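Local coordinates for protein sarcosine oxidase (Pyrococcus horikoshii, PDB 1Y56) that forms the FAD-containing beta subunit of an L-proline dehydrogenase complex and probably carries out the flavin-dependent oxidation of L-proline, at residues G50-F55 and T85-L90; R62-S67 and G337-P342; G111-L116 and S138-D143. All blocks are in the same frame, centred on the assembly; numbering follows the deposited sequence.

Along the chain, interactions 1 and 2 interleave: 50-55, 62-67, 85-90 and, much later, 337-342. Interaction 3 (111-116 with 138-143) opens after interaction 1 has closed and is nested inside the long loop that interaction 2 closes. The centres of interactions 1 and 3 lie about 8 Å apart, and both reach the mixed sheet, where strands 87-91 and 136-140 are neighbours. Interaction 2, its centre about 12 Å from that of interaction 1 and about 15 Å from that of interaction 3, joins helices 58-78 and 337-354. The loop 50-55 runs between sheet and helices, and it shares the FAD with helix 337-354, so backbone amides from both contacts reach the flavin.

Interaction 1 (G50-F55 and T85-L90); sequences GIRQQF and TGYLFL. With FAD (flavin-adenine dinucleotide), chain I.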
loop_
_atom_site.group_PDB
_atom_site.type_symbol
_atom_site.label_atom_id
_atom_site.label_comp_id
_atom_site.label_asym_id
_atom_site.label_seq_id
_atom_site.Cartn_x
_atom_site.Cartn_y
_atom_site.Cartn_z
ATOM N N GLY B 50 -4.394 -25.882 46.133
ATOM C CA GLY B 50 -3.784 -27.102 46.788
ATOM C C GLY B 50 -4.800 -27.570 47.784
ATOM O O GLY B 50 -5.977 -27.345 47.525
ATOM N N ILE B 51 -4.462 -28.194 48.917
ATOM C CA ILE B 51 -3.275 -28.943 49.277
ATOM C C ILE B 51 -3.969 -30.018 50.114
ATOM O O ILE B 51 -4.794 -29.708 50.967
ATOM C CB ILE B 51 -2.293 -28.188 50.224
ATOM C CG1 ILE B 51 -1.686 -26.951 49.556
ATOM C CG2 ILE B 51 -1.160 -29.123 50.686
ATOM C CD1 ILE B 51 -0.698 -26.186 50.426
ATOM N N ARG B 52 -3.630 -31.276 49.877
ATOM C CA ARG B 52 -4.477 -32.374 50.282
ATOM C C ARG B 52 -3.630 -33.580 50.659
ATOM O O ARG B 52 -2.587 -33.830 50.042
ATOM C CB ARG B 52 -5.339 -32.732 49.083
ATOM C CG ARG B 52 -6.598 -33.463 49.380
ATOM C CD ARG B 52 -6.914 -34.503 48.278
ATOM N NE ARG B 52 -6.618 -34.065 46.910
ATOM C CZ ARG B 52 -6.361 -34.889 45.896
ATOM N NH1 ARG B 52 -6.100 -34.384 44.699
ATOM N NH2 ARG B 52 -6.350 -36.208 46.073
ATOM N N GLN B 53 -4.073 -34.329 51.671
ATOM C CA GLN B 53 -3.427 -35.603 52.042
ATOM C C GLN B 53 -4.346 -36.802 51.788
ATOM O O GLN B 53 -3.949 -37.944 52.010
ATOM C CB GLN B 53 -2.988 -35.604 53.513
ATOM C CG GLN B 53 -1.989 -34.530 53.899
ATOM C CD GLN B 53 -2.044 -34.200 55.377
ATOM O OE1 GLN B 53 -1.150 -34.582 56.139
ATOM N NE2 GLN B 53 -3.101 -33.499 55.798
ATOM N N GLN B 54 -5.573 -36.534 51.342
ATOM C CA GLN B 54 -6.563 -37.579 51.080
ATOM C C GLN B 54 -6.362 -38.223 49.702
ATOM O O GLN B 54 -7.049 -37.908 48.732
ATOM C CB GLN B 54 -7.983 -37.046 51.258
ATOM C CG GLN B 54 -8.301 -36.623 52.684
ATOM C CD GLN B 54 -9.725 -36.126 52.842
ATOM O OE1 GLN B 54 -10.683 -36.879 52.667
ATOM N NE2 GLN B 54 -9.871 -34.847 53.175
ATOM N N PHE B 55 -5.382 -39.118 49.648
ATOM C CA PHE B 55 -5.069 -39.927 48.480
ATOM C C PHE B 55 -5.388 -41.392 48.805
ATOM O O PHE B 55 -5.844 -41.694 49.916
ATOM C CB PHE B 55 -3.609 -39.716 48.083
ATOM C CG PHE B 55 -3.365 -38.399 47.405
ATOM C CD1 PHE B 55 -3.303 -37.217 48.146
ATOM C CD2 PHE B 55 -3.217 -38.333 46.024
ATOM C CE1 PHE B 55 -3.088 -35.979 47.515
ATOM C CE2 PHE B 55 -3.000 -37.116 45.380
ATOM C CZ PHE B 55 -2.937 -35.933 46.121
ATOM N N THR B 85 -7.740 -25.161 56.403
ATOM C CA THR B 85 -9.192 -25.100 56.506
ATOM C C THR B 85 -9.869 -26.429 56.172
ATOM O O THR B 85 -11.097 -26.528 56.217
ATOM C CB THR B 85 -9.784 -24.009 55.598
ATOM O OG1 THR B 85 -9.518 -24.333 54.226
ATOM C CG2 THR B 85 -9.204 -22.645 55.930
ATOM N N GLY B 86 -9.072 -27.442 55.841
ATOM C CA GLY B 86 -9.597 -28.773 55.515
ATOM C C GLY B 86 -9.963 -28.991 54.055
ATOM O O GLY B 86 -9.941 -28.056 53.248
ATOM N N TYR B 87 -10.271 -30.247 53.729
ATOM C CA TYR B 87 -10.820 -30.672 52.440
ATOM C C TYR B 87 -12.037 -31.492 52.767
ATOM O O TYR B 87 -12.012 -32.307 53.683
ATOM C CB TYR B 87 -9.862 -31.608 51.732
ATOM C CG TYR B 87 -9.223 -31.151 50.440
ATOM C CD1 TYR B 87 -9.510 -31.805 49.248
ATOM C CD2 TYR B 87 -8.273 -30.126 50.417
ATOM C CE1 TYR B 87 -8.897 -31.439 48.059
ATOM C CE2 TYR B 87 -7.647 -29.744 49.221
ATOM C CZ TYR B 87 -7.963 -30.410 48.051
ATOM O OH TYR B 87 -7.362 -30.064 46.864
ATOM N N LEU B 88 -13.090 -31.315 51.987
ATOM C CA LEU B 88 -14.369 -31.933 52.264
ATOM C C LEU B 88 -14.883 -32.663 51.027
ATOM O O LEU B 88 -15.319 -32.033 50.066
ATOM C CB LEU B 88 -15.339 -30.838 52.670
ATOM C CG LEU B 88 -16.628 -31.224 53.357
ATOM C CD1 LEU B 88 -16.328 -31.770 54.751
ATOM C CD2 LEU B 88 -17.497 -29.989 53.429
ATOM N N PHE B 89 -14.808 -33.989 51.035
ATOM C CA PHE B 89 -15.325 -34.787 49.931
ATOM C C PHE B 89 -16.780 -35.142 50.199
ATOM O O PHE B 89 -17.061 -35.916 51.111
ATOM C CB PHE B 89 -14.519 -36.070 49.794
ATOM C CG PHE B 89 -13.147 -35.883 49.200
ATOM C CD1 PHE B 89 -12.931 -36.081 47.838
ATOM C CD2 PHE B 89 -12.055 -35.551 50.008
ATOM C CE1 PHE B 89 -11.658 -35.934 47.294
ATOM C CE2 PHE B 89 -10.782 -35.403 49.464
ATOM C CZ PHE B 89 -10.582 -35.594 48.116
ATOM N N LEU B 90 -17.709 -34.587 49.426
ATOM C CA LEU B 90 -19.124 -34.930 49.614
ATOM C C LEU B 90 -19.478 -36.278 48.994
ATOM O O LEU B 90 -19.149 -36.532 47.845
ATOM C CB LEU B 90 -20.041 -33.860 49.023
ATOM C CG LEU B 90 -19.846 -32.405 49.430
ATOM C CD1 LEU B 90 -20.688 -31.513 48.538
ATOM C CD2 LEU B 90 -20.176 -32.223 50.902
HETATM P PA FAD I . 4.924 -25.328 35.881
HETATM O O1A FAD I . 4.273 -25.309 34.530
HETATM O O2A FAD I . 4.363 -24.437 36.958
HETATM O O5B FAD I . 6.495 -25.068 35.690
HETATM C C5B FAD I . 7.176 -25.497 34.522
HETATM C C4B FAD I . 7.984 -24.311 34.032
HETATM O O4B FAD I . 8.951 -24.761 33.090
HETATM C C3B FAD I . 7.132 -23.260 33.324
HETATM O O3B FAD I . 7.146 -22.036 34.077
HETATM C C2B FAD I . 7.780 -23.099 31.960
HETATM O O2B FAD I . 8.004 -21.752 31.576
HETATM C C1B FAD I . 9.137 -23.724 32.141
HETATM N N9A FAD I . 9.691 -24.214 30.861
HETATM C C8A FAD I . 9.075 -24.951 29.917
HETATM N N7A FAD I . 9.946 -25.150 28.900
HETATM C C5A FAD I . 11.100 -24.531 29.218
HETATM C C6A FAD I . 12.333 -24.399 28.588
HETATM N N6A FAD I . 12.555 -24.971 27.379
HETATM N N1A FAD I . 13.310 -23.696 29.194
HETATM C C2A FAD I . 13.115 -23.120 30.400
HETATM N N3A FAD I . 11.938 -23.231 31.035
HETATM C C4A FAD I . 10.928 -23.939 30.459
HETATM N N1 FAD I . -2.206 -28.513 41.853
HETATM C C2 FAD I . -2.440 -28.653 43.171
HETATM O O2 FAD I . -1.605 -29.264 43.864
HETATM N N3 FAD I . -3.541 -28.156 43.768
HETATM C C4 FAD I . -4.482 -27.478 43.083
HETATM O O4 FAD I . -5.496 -27.015 43.658
HETATM C C4X FAD I . -4.323 -27.301 41.714
HETATM N N5 FAD I . -5.226 -26.635 40.950
HETATM C C5X FAD I . -5.021 -26.477 39.616
HETATM C C6 FAD I . -5.976 -25.781 38.865
HETATM C C7 FAD I . -5.795 -25.592 37.491
HETATM C C7M FAD I . -6.836 -24.840 36.693
HETATM C C8 FAD I . -4.647 -26.112 36.873
HETATM C C8M FAD I . -4.403 -25.946 35.424
HETATM C C9 FAD I . -3.695 -26.807 37.619
HETATM C C9A FAD I . -3.865 -26.993 38.991
HETATM N N10 FAD I . -2.927 -27.669 39.688
HETATM C C10 FAD I . -3.097 -27.864 41.080
HETATM C "C1'" FAD I . -1.758 -28.213 39.007
HETATM C "C2'" FAD I . -0.521 -27.428 39.352
HETATM O "O2'" FAD I . -0.653 -26.144 38.757
HETATM C "C3'" FAD I . 0.670 -28.126 38.736
HETATM O "O3'" FAD I . 0.705 -29.489 39.179
HETATM C "C4'" FAD I . 1.948 -27.416 39.144
HETATM O "O4'" FAD I . 1.925 -26.033 38.749
HETATM C "C5'" FAD I . 3.154 -28.090 38.518
HETATM O "O5'" FAD I . 4.245 -27.218 38.779
HETATM P P FAD I . 5.530 -27.312 37.853
HETATM O O1P FAD I . 5.855 -28.774 37.695
HETATM O O2P FAD I . 6.532 -26.340 38.408
HETATM O O3P FAD I . 4.918 -26.832 36.441
HETATM O O HOH W 1 -6.920 -31.843 44.416
#
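R52 lays its side chain across the ring of Y87. CB packs near Y87 CZ (3.7 Å). CG, anti to the backbone N (chi1 -158°), sits over the centre of the phenol face as a CH-pi contact, 3.3 Å from the ring centroid and 14° off its normal. CD then meets the edge of F89 at CZ, 3.8 Å away, and NE lies 3.7 Å from Y87 CE1. At the tip the two amino groups part. NH1 donates to a water 2.7 Å off that is also bonded to Y87 OH, whereas NH2 lies over the centre of the F55 ring and donates to Q54 O at 3.2 Å, within the guanidinium plane but from above the carbonyl plane. Y87 OH also approaches G50 O. An alanine in place of Y87 would probably open a gap beneath R52 CG and leave the water without its phenol partner. The Q54 side chain slides past F89 in the opposite direction, with OE1 3.3 Å from F89 CD2; its firmer partners are S138 for OE1 and D143 for NE2, the NE2 bond to Y87 O being weak. G50 N donates to FAD O4 (2.9 Å). A flavin-binding loop laid against strand 87-91 of the mixed sheet fits the FAD-dependent oxidoreductase fold of the sarcosine oxidase relatives.

Interaction 2 (R62-S67 and G337-P342); sequences RVMKRS and GFMMAP. With FAD (flavin-adenine dinucleotide), chain I.
Helix 62-67 meets helix 337-342 with the axes of these short segments 8.3 Å apart at closest and their directions 70° from each other, V63, M64 and S67 meeting M339, M340 and P342. The polar link is S67 OG, which donates to M339 O over 2.8 Å, arriving in the carbonyl plane. W71, one turn further along helix 58-78, also donates its indole NE1 to M339 O, so two donors grip this buried carbonyl, and S67 OG receives a weak bond from the amide of A343. The helix is kinked at P342, whose nitrogen makes no bond to the turn before; its CD packs against S67 OG. M64 bends at chi2 and chi3 and crosses both methionines at about a right angle. Its SD rests 3.6 Å from M340 CG, and its methyl CE touches M339 CB at 3.5 Å. V63 CG1 adds a looser contact with M340 CE. On M339, CG takes the crowded position between backbone N and carbonyl carbon (chi1 60°); beyond it the chain leads away from helix 62-67, and CE lies 3.4 Å from FAD O2. M339 N donates almost straight to that oxygen, at 2.7 Å and 172°, while G337 N makes a weak bond to the ribityl O3'. The amino-terminal part of this helix thus lies by the flavin C2 carbonyl, where it would probably steady negative charge on the reduced isoalloxazine, as helix ends do in many flavoenzymes.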
loop_
_atom_site.group_PDB
_atom_site.type_symbol
_atom_site.label_atom_id
_atom_site.label_comp_id
_atom_site.label_asym_id
_atom_site.label_seq_id
_atom_site.Cartn_x
_atom_site.Cartn_y
_atom_site.Cartn_z
ATOM N N ARG B 62 1.835 -40.798 52.293
ATOM C CA ARG B 62 3.043 -40.506 53.069
ATOM C C ARG B 62 3.711 -39.232 52.561
ATOM O O ARG B 62 4.075 -38.360 53.350
ATOM C CB ARG B 62 4.042 -41.672 53.056
ATOM C CG ARG B 62 3.438 -43.064 53.178
ATOM C CD ARG B 62 4.144 -43.909 54.222
ATOM N NE ARG B 62 5.584 -43.676 54.267
ATOM C CZ ARG B 62 6.497 -44.505 53.769
ATOM N NH1 ARG B 62 6.130 -45.636 53.176
ATOM N NH2 ARG B 62 7.785 -44.195 53.854
ATOM N N VAL B 63 3.857 -39.126 51.243
ATOM C CA VAL B 63 4.426 -37.941 50.621
ATOM C C VAL B 63 3.644 -36.660 50.985
ATOM O O VAL B 63 4.236 -35.643 51.340
ATOM C CB VAL B 63 4.522 -38.117 49.094
ATOM C CG1 VAL B 63 4.944 -36.826 48.413
ATOM C CG2 VAL B 63 5.492 -39.229 48.755
ATOM N N MET B 64 2.319 -36.720 50.913
ATOM C CA MET B 64 1.496 -35.565 51.250
ATOM C C MET B 64 1.464 -35.231 52.747
ATOM O O MET B 64 1.418 -34.052 53.125
ATOM C CB MET B 64 0.085 -35.704 50.673
ATOM C CG MET B 64 0.030 -35.399 49.179
ATOM S SD MET B 64 1.056 -33.975 48.676
ATOM C CE MET B 64 0.242 -32.647 49.581
ATOM N N LYS B 65 1.494 -36.264 53.591
ATOM C CA LYS B 65 1.654 -36.063 55.023
ATOM C C LYS B 65 2.941 -35.275 55.245
ATOM O O LYS B 65 2.950 -34.240 55.914
ATOM C CB LYS B 65 1.725 -37.396 55.771
ATOM C CG LYS B 65 1.586 -37.248 57.284
ATOM C CD LYS B 65 2.535 -38.159 58.073
ATOM C CE LYS B 65 1.900 -38.635 59.401
ATOM N NZ LYS B 65 1.336 -37.575 60.304
ATOM N N ARG B 66 4.026 -35.754 54.659
ATOM C CA ARG B 66 5.275 -35.052 54.784
ATOM C C ARG B 66 5.143 -33.651 54.197
ATOM O O ARG B 66 5.526 -32.664 54.828
ATOM C CB ARG B 66 6.382 -35.829 54.089
ATOM C CG ARG B 66 7.715 -35.145 54.138
ATOM C CD ARG B 66 8.136 -34.972 55.546
ATOM N NE ARG B 66 9.366 -34.210 55.604
ATOM C CZ ARG B 66 9.677 -33.376 56.586
ATOM N NH1 ARG B 66 8.834 -33.190 57.599
ATOM N NH2 ARG B 66 10.823 -32.725 56.545
ATOM N N SER B 67 4.584 -33.574 52.993
ATOM C CA SER B 67 4.462 -32.309 52.288
ATOM C C SER B 67 3.781 -31.271 53.174
ATOM O O SER B 67 4.309 -30.162 53.346
ATOM C CB SER B 67 3.710 -32.484 50.975
ATOM O OG SER B 67 4.193 -31.568 50.015
ATOM N N GLY B 337 0.212 -31.316 41.416
ATOM C CA GLY B 337 1.643 -31.112 41.599
ATOM C C GLY B 337 2.032 -29.937 42.473
ATOM O O GLY B 337 3.151 -29.896 42.977
ATOM N N PHE B 338 1.134 -28.971 42.655
ATOM C CA PHE B 338 1.438 -27.832 43.532
ATOM C C PHE B 338 1.580 -28.275 44.993
ATOM O O PHE B 338 2.589 -27.986 45.632
ATOM C CB PHE B 338 0.399 -26.720 43.378
ATOM C CG PHE B 338 0.351 -25.762 44.528
ATOM C CD1 PHE B 338 -0.756 -25.726 45.371
ATOM C CD2 PHE B 338 1.398 -24.880 44.770
ATOM C CE1 PHE B 338 -0.818 -24.820 46.450
ATOM C CE2 PHE B 338 1.350 -23.973 45.850
ATOM C CZ PHE B 338 0.244 -23.945 46.685
ATOM N N MET B 339 0.576 -28.995 45.494
ATOM C CA MET B 339 0.592 -29.530 46.848
ATOM C C MET B 339 1.799 -30.432 47.135
ATOM O O MET B 339 2.333 -30.427 48.242
ATOM C CB MET B 339 -0.715 -30.251 47.151
ATOM C CG MET B 339 -1.048 -31.418 46.251
ATOM S SD MET B 339 -2.671 -32.106 46.673
ATOM C CE MET B 339 -3.809 -31.219 45.596
ATOM N N MET B 340 2.250 -31.180 46.134
ATOM C CA MET B 340 3.363 -32.112 46.335
ATOM C C MET B 340 4.729 -31.431 46.443
ATOM O O MET B 340 5.661 -31.983 47.038
ATOM C CB MET B 340 3.409 -33.132 45.201
ATOM C CG MET B 340 2.415 -34.255 45.328
ATOM S SD MET B 340 2.498 -35.411 43.950
ATOM C CE MET B 340 4.134 -36.115 44.179
ATOM N N ALA B 341 4.835 -30.239 45.862
ATOM C CA ALA B 341 6.121 -29.621 45.562
ATOM C C ALA B 341 7.146 -29.636 46.693
ATOM O O ALA B 341 8.263 -30.101 46.478
ATOM C CB ALA B 341 5.925 -28.211 45.010
ATOM N N PRO B 342 6.784 -29.139 47.898
ATOM C CA PRO B 342 7.725 -29.126 49.014
ATOM C C PRO B 342 8.332 -30.492 49.280
ATOM O O PRO B 342 9.542 -30.595 49.515
ATOM C CB PRO B 342 6.841 -28.733 50.188
ATOM C CG PRO B 342 5.841 -27.877 49.586
ATOM C CD PRO B 342 5.494 -28.562 48.315
HETATM P PA FAD I . 4.924 -25.328 35.881
HETATM O O1A FAD I . 4.273 -25.309 34.530
HETATM O O2A FAD I . 4.363 -24.437 36.958
HETATM O O5B FAD I . 6.495 -25.068 35.690
HETATM C C5B FAD I . 7.176 -25.497 34.522
HETATM C C4B FAD I . 7.984 -24.311 34.032
HETATM O O4B FAD I . 8.951 -24.761 33.090
HETATM C C3B FAD I . 7.132 -23.260 33.324
HETATM O O3B FAD I . 7.146 -22.036 34.077
HETATM C C2B FAD I . 7.780 -23.099 31.960
HETATM O O2B FAD I . 8.004 -21.752 31.576
HETATM C C1B FAD I . 9.137 -23.724 32.141
HETATM N N9A FAD I . 9.691 -24.214 30.861
HETATM C C8A FAD I . 9.075 -24.951 29.917
HETATM N N7A FAD I . 9.946 -25.150 28.900
HETATM C C5A FAD I . 11.100 -24.531 29.218
HETATM C C6A FAD I . 12.333 -24.399 28.588
HETATM N N6A FAD I . 12.555 -24.971 27.379
HETATM N N1A FAD I . 13.310 -23.696 29.194
HETATM C C2A FAD I . 13.115 -23.120 30.400
HETATM N N3A FAD I . 11.938 -23.231 31.035
HETATM C C4A FAD I . 10.928 -23.939 30.459
HETATM N N1 FAD I . -2.206 -28.513 41.853
HETATM C C2 FAD I . -2.440 -28.653 43.171
HETATM O O2 FAD I . -1.605 -29.264 43.864
HETATM N N3 FAD I . -3.541 -28.156 43.768
HETATM C C4 FAD I . -4.482 -27.478 43.083
HETATM O O4 FAD I . -5.496 -27.015 43.658
HETATM C C4X FAD I . -4.323 -27.301 41.714
HETATM N N5 FAD I . -5.226 -26.635 40.950
HETATM C C5X FAD I . -5.021 -26.477 39.616
HETATM C C6 FAD I . -5.976 -25.781 38.865
HETATM C C7 FAD I . -5.795 -25.592 37.491
HETATM C C7M FAD I . -6.836 -24.840 36.693
HETATM C C8 FAD I . -4.647 -26.112 36.873
HETATM C C8M FAD I . -4.403 -25.946 35.424
HETATM C C9 FAD I . -3.695 -26.807 37.619
HETATM C C9A FAD I . -3.865 -26.993 38.991
HETATM N N10 FAD I . -2.927 -27.669 39.688
HETATM C C10 FAD I . -3.097 -27.864 41.080
HETATM C "C1'" FAD I . -1.758 -28.213 39.007
HETATM C "C2'" FAD I . -0.521 -27.428 39.352
HETATM O "O2'" FAD I . -0.653 -26.144 38.757
HETATM C "C3'" FAD I . 0.670 -28.126 38.736
HETATM O "O3'" FAD I . 0.705 -29.489 39.179
HETATM C "C4'" FAD I . 1.948 -27.416 39.144
HETATM O "O4'" FAD I . 1.925 -26.033 38.749
HETATM C "C5'" FAD I . 3.154 -28.090 38.518
HETATM O "O5'" FAD I . 4.245 -27.218 38.779
HETATM P P FAD I . 5.530 -27.312 37.853
HETATM O O1P FAD I . 5.855 -28.774 37.695
HETATM O O2P FAD I . 6.532 -26.340 38.408
HETATM O O3P FAD I . 4.918 -26.832 36.441
#

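Interaction 3 (G111-L116 and S138-D143); sequences GVPTKL and SWNPTD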
loop_
_atom_site.group_PDB
_atom_site.type_symbol
_atom_site.label_atom_id
_atom_site.label_comp_id
_atom_site.label_asym_id
_atom_site.label_seq_id
_atom_site.Cartn_x
_atom_site.Cartn_y
_atom_site.Cartn_z
ATOM N N GLY B 111 -0.997 -42.169 59.146
ATOM C CA GLY B 111 -0.946 -40.973 59.969
ATOM C C GLY B 111 -1.659 -39.759 59.408
ATOM O O GLY B 111 -1.357 -38.620 59.776
ATOM N N VAL B 112 -2.606 -39.992 58.511
ATOM C CA VAL B 112 -3.459 -38.921 58.039
ATOM C C VAL B 112 -4.840 -39.157 58.644
ATOM O O VAL B 112 -5.593 -40.017 58.167
ATOM C CB VAL B 112 -3.484 -38.847 56.501
ATOM C CG1 VAL B 112 -4.604 -37.921 56.009
ATOM C CG2 VAL B 112 -2.125 -38.387 55.983
ATOM N N PRO B 113 -5.174 -38.393 59.707
ATOM C CA PRO B 113 -6.353 -38.671 60.516
ATOM C C PRO B 113 -7.644 -38.151 59.885
ATOM O O PRO B 113 -8.298 -37.281 60.450
ATOM C CB PRO B 113 -6.044 -37.945 61.831
ATOM C CG PRO B 113 -5.210 -36.799 61.439
ATOM C CD PRO B 113 -4.455 -37.194 60.186
ATOM N N THR B 114 -8.010 -38.692 58.726
ATOM C CA THR B 114 -9.268 -38.341 58.068
ATOM C C THR B 114 -10.445 -39.023 58.778
ATOM O O THR B 114 -10.317 -40.159 59.230
ATOM C CB THR B 114 -9.235 -38.747 56.575
ATOM O OG1 THR B 114 -7.990 -38.336 55.991
ATOM C CG2 THR B 114 -10.394 -38.129 55.805
ATOM N N LYS B 115 -11.577 -38.332 58.879
ATOM C CA LYS B 115 -12.806 -38.927 59.414
ATOM C C LYS B 115 -13.869 -39.024 58.331
ATOM O O LYS B 115 -13.993 -38.125 57.497
ATOM C CB LYS B 115 -13.404 -38.094 60.559
ATOM C CG LYS B 115 -12.415 -37.491 61.544
ATOM C CD LYS B 115 -13.129 -36.776 62.676
ATOM C CE LYS B 115 -13.726 -35.457 62.237
ATOM N NZ LYS B 115 -14.363 -34.727 63.361
ATOM N N LEU B 116 -14.644 -40.105 58.356
ATOM C CA LEU B 116 -15.911 -40.137 57.633
ATOM C C LEU B 116 -16.903 -39.344 58.486
ATOM O O LEU B 116 -17.029 -39.586 59.687
ATOM C CB LEU B 116 -16.399 -41.579 57.486
ATOM C CG LEU B 116 -17.144 -42.109 56.253
ATOM C CD1 LEU B 116 -18.307 -43.015 56.681
ATOM C CD2 LEU B 116 -17.637 -40.995 55.365
ATOM N N SER B 138 -16.247 -37.078 53.467
ATOM C CA SER B 138 -14.908 -37.360 53.930
ATOM C C SER B 138 -14.276 -36.036 54.335
ATOM O O SER B 138 -14.222 -35.087 53.538
ATOM C CB SER B 138 -14.096 -38.019 52.835
ATOM O OG SER B 138 -12.844 -38.401 53.336
ATOM N N TRP B 139 -13.807 -35.974 55.578
ATOM C CA TRP B 139 -13.301 -34.739 56.151
ATOM C C TRP B 139 -11.924 -34.932 56.753
ATOM O O TRP B 139 -11.721 -35.852 57.529
ATOM C CB TRP B 139 -14.280 -34.248 57.219
ATOM C CG TRP B 139 -13.757 -33.143 58.084
ATOM C CD1 TRP B 139 -13.482 -33.216 59.411
ATOM C CD2 TRP B 139 -13.449 -31.803 57.684
ATOM N NE1 TRP B 139 -13.022 -32.007 59.874
ATOM C CE2 TRP B 139 -12.992 -31.120 58.832
ATOM C CE3 TRP B 139 -13.517 -31.111 56.470
ATOM C CZ2 TRP B 139 -12.598 -29.773 58.804
ATOM C CZ3 TRP B 139 -13.121 -29.767 56.443
ATOM C CH2 TRP B 139 -12.671 -29.118 57.601
ATOM N N ASN B 140 -10.980 -34.076 56.390
ATOM C CA ASN B 140 -9.709 -33.998 57.110
ATOM C C ASN B 140 -9.367 -32.545 57.423
ATOM O O ASN B 140 -9.218 -31.727 56.504
ATOM C CB ASN B 140 -8.564 -34.668 56.345
ATOM C CG ASN B 140 -7.252 -34.662 57.126
ATOM O OD1 ASN B 140 -6.864 -35.659 57.721
ATOM N ND2 ASN B 140 -6.574 -33.538 57.129
ATOM N N PRO B 141 -9.228 -32.219 58.718
ATOM C CA PRO B 141 -9.017 -30.822 59.101
ATOM C C PRO B 141 -7.588 -30.298 58.878
ATOM O O PRO B 141 -7.372 -29.098 58.977
ATOM C CB PRO B 141 -9.393 -30.800 60.588
ATOM C CG PRO B 141 -9.137 -32.197 61.071
ATOM C CD PRO B 141 -9.254 -33.126 59.884
ATOM N N THR B 142 -6.629 -31.165 58.565
ATOM C CA THR B 142 -5.259 -30.699 58.319
ATOM C C THR B 142 -4.888 -30.483 56.845
ATOM O O THR B 142 -3.747 -30.141 56.542
ATOM C CB THR B 142 -4.204 -31.588 58.991
ATOM O OG1 THR B 142 -4.424 -32.951 58.624
ATOM C CG2 THR B 142 -4.287 -31.462 60.489
ATOM N N ASP B 143 -5.839 -30.678 55.931
ATOM C CA ASP B 143 -5.678 -30.223 54.544
ATOM C C ASP B 143 -5.953 -28.719 54.506
ATOM O O ASP B 143 -6.625 -28.174 55.387
ATOM C CB ASP B 143 -6.635 -30.953 53.595
ATOM C CG ASP B 143 -6.382 -32.463 53.528
ATOM O OD1 ASP B 143 -7.366 -33.208 53.313
ATOM O OD2 ASP B 143 -5.225 -32.918 53.684
#
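K115 and W139 lie side by side and point the same way from the sheet. A bend at chi3 (-74°) sets K115 CE at the ring edge, in its plane, 3.6 Å from W139 CD1. One indole face is approached by P141 N, offset toward the rim, as the chain turns away. Beneath the two side chains, their backbones form an antiparallel hydrogen-bonded pair: K115 N reaches W139 O at 2.8 Å and W139 N reaches K115 O at 2.9 Å. L116 and S138 follow as a non-hydrogen-bonded pair, their side chains on the other face of the sheet, where helix 94-109 covers them through I104. This ladder puts strand 115-117 at the outer margin of the chain's eight-stranded mixed sheet, against strand 136-140. Helix 94-109 leads into it: a Schellman motif with G111 at positive phi ends the helix, and P113 centres an inverse gamma turn. T114 then turns its two branches to different partners. CG2, anti to the backbone N, lies beside W139 O and 3.5 Å from S138 OG, a hydroxyl whose polar partner is Q54, whereas OG1 is hydrogen-bonded to Q107 OE1. N140 crosses T114 at about a right angle, its CB 3.7 Å from T114 OG1, and begins the type I turn that runs to D143, whose carboxylate accepts from Q53 N.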